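Local coordinates for histidyl-trna synthetase (PDB 1ADJ) that attaches L-histidine to tRNA(His) at the expense of ATP, working as a class II aminoacyl-tRNA synthetase homodimer, at the interface of chains A and B. Coordinates in Å, arbitrary orientation; residue numbers count along the deposited sequence, not the author numbering. Chains: chain A/B, Histidyl-trna synthetase.

The interface of chains A and B. Residues chain A 39-42, 88-89; chain B 10-12.
A:Arg88 meets B:Asp11 end-on, its two terminal guanidinium nitrogens facing the two carboxylate oxygens across the subunit boundary. NH1 of A:Arg88 donates to OD2 of B:Asp11 at 2.7 Å, a salt bridge as well as a hydrogen bond, and NH2 of A:Arg88 reaches OD1 of B:Asp11 at 2.8 Å. Each oxygen accepts on its syn lone pair. The two flat groups lie only 4° from coplanar, and both bonds are close to straight (162° and 167° at H); together they restrict the rotation of the carboxylate. Arginine suits this place because its rigid, flat end offers two parallel N-H groups matched to the spacing of a carboxylate. Its chain leaves helix 83-92 with CG opposite the backbone N, then bends at chi2 and chi3 to bring the guanidinium round to the aspartate. A lysine in its place would probably lose the two-pronged, coplanar grip, leaving one oxygen of B:Asp11 without its mate and the carboxylate freer to turn.

Around this pair, apolar groups of chain A line the aspartate. The methyl CB of A:Ala89 lies 3.4 Å from OD2 of B:Asp11, and its small side chain probably lets the helix come close, while CG2 of A:Thr41 lies beside OD1. Both methyl groups of A:Leu39 approach CB of B:Asp11, giving the base of the acidic side chain an apolar neighbour. The ring of A:Pro42 packs against the backbone of B:Lys10, its CG 3.6 Å from B:Lys10 O.

Next to the aspartate, the main chains hold its position. A:Val40, at the end of strand 37-40, forms an antiparallel bridge with B:Leu12: A:Val40 N donates to B:Leu12 O at 2.8 Å, and B:Leu12 N returns a bond to A:Val40 O at 2.8 Å. The branched valine suits an extended strand. Repeated by the two-fold axis, this combination of strand pairing and ion pair helps join the catalytic regions of the homodimer.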
loop_
_atom_site.group_PDB
_atom_site.type_symbol
_atom_site.label_atom_id
_atom_site.label_comp_id
_atom_site.label_asym_id
_atom_site.label_seq_id
_atom_site.Cartn_x
_atom_site.Cartn_y
_atom_site.Cartn_z
ATOM N N LEU A 39 -6.875 -0.803 -9.534
ATOM C CA LEU A 39 -7.560 -1.944 -8.924
ATOM C C LEU A 39 -6.539 -2.645 -8.051
ATOM O O LEU A 39 -5.510 -3.110 -8.540
ATOM C CB LEU A 39 -8.040 -2.906 -10.016
ATOM C CG LEU A 39 -8.794 -4.236 -9.824
ATOM C CD1 LEU A 39 -8.095 -5.188 -8.873
ATOM C CD2 LEU A 39 -10.194 -3.984 -9.392
ATOM N N VAL A 40 -6.818 -2.719 -6.756
ATOM C CA VAL A 40 -5.909 -3.369 -5.819
ATOM C C VAL A 40 -6.503 -4.693 -5.353
ATOM O O VAL A 40 -7.592 -4.721 -4.792
ATOM C CB VAL A 40 -5.623 -2.472 -4.598
ATOM C CG1 VAL A 40 -4.556 -3.101 -3.733
ATOM C CG2 VAL A 40 -5.178 -1.091 -5.055
ATOM N N THR A 41 -5.810 -5.786 -5.642
ATOM C CA THR A 41 -6.271 -7.110 -5.251
ATOM C C THR A 41 -5.698 -7.471 -3.881
ATOM O O THR A 41 -4.695 -6.890 -3.457
ATOM C CB THR A 41 -5.843 -8.180 -6.284
ATOM O OG1 THR A 41 -4.419 -8.151 -6.454
ATOM C CG2 THR A 41 -6.504 -7.924 -7.611
ATOM N N PRO A 42 -6.329 -8.428 -3.168
ATOM C CA PRO A 42 -5.880 -8.866 -1.842
ATOM C C PRO A 42 -4.434 -9.352 -1.846
ATOM O O PRO A 42 -3.896 -9.700 -2.889
ATOM C CB PRO A 42 -6.837 -10.004 -1.527
ATOM C CG PRO A 42 -8.090 -9.573 -2.200
ATOM C CD PRO A 42 -7.581 -9.116 -3.533
ATOM N N ARG A 88 -8.341 -12.745 -12.338
ATOM C CA ARG A 88 -9.282 -13.334 -11.380
ATOM C C ARG A 88 -10.311 -12.268 -11.025
ATOM O O ARG A 88 -11.515 -12.536 -10.991
ATOM C CB ARG A 88 -8.527 -13.800 -10.130
ATOM C CG ARG A 88 -9.324 -14.675 -9.148
ATOM C CD ARG A 88 -10.126 -13.853 -8.131
ATOM N NE ARG A 88 -9.287 -12.896 -7.415
ATOM C CZ ARG A 88 -9.672 -11.667 -7.091
ATOM N NH1 ARG A 88 -10.885 -11.239 -7.409
ATOM N NH2 ARG A 88 -8.825 -10.848 -6.500
ATOM N N ALA A 89 -9.827 -11.048 -10.809
ATOM C CA ALA A 89 -10.690 -9.920 -10.485
ATOM C C ALA A 89 -11.605 -9.610 -11.670
ATOM O O ALA A 89 -12.810 -9.407 -11.495
ATOM C CB ALA A 89 -9.853 -8.702 -10.134
ATOM N N LYS B 10 -11.163 -8.415 -0.389
ATOM C CA LYS B 10 -11.854 -7.934 -1.578
ATOM C C LYS B 10 -10.979 -7.012 -2.406
ATOM O O LYS B 10 -9.967 -6.499 -1.933
ATOM C CB LYS B 10 -13.157 -7.227 -1.200
ATOM C CG LYS B 10 -12.981 -5.978 -0.368
ATOM C CD LYS B 10 -14.326 -5.373 0.006
ATOM C CE LYS B 10 -15.126 -5.004 -1.232
ATOM N NZ LYS B 10 -16.419 -4.351 -0.881
ATOM N N ASP B 11 -11.342 -6.864 -3.671
ATOM C CA ASP B 11 -10.609 -5.994 -4.572
ATOM C C ASP B 11 -11.075 -4.563 -4.326
ATOM O O ASP B 11 -12.281 -4.294 -4.225
ATOM C CB ASP B 11 -10.877 -6.382 -6.029
ATOM C CG ASP B 11 -10.422 -7.791 -6.354
ATOM O OD1 ASP B 11 -9.289 -8.144 -5.976
ATOM O OD2 ASP B 11 -11.192 -8.539 -6.995
ATOM N N LEU B 12 -10.115 -3.657 -4.202
ATOM C CA LEU B 12 -10.420 -2.257 -3.984
ATOM C C LEU B 12 -10.273 -1.481 -5.274
ATOM O O LEU B 12 -9.200 -1.463 -5.882
ATOM C CB LEU B 12 -9.498 -1.667 -2.919
ATOM C CG LEU B 12 -9.746 -2.120 -1.479
ATOM C CD1 LEU B 12 -8.648 -1.589 -0.589
ATOM C CD2 LEU B 12 -11.106 -1.637 -1.006
#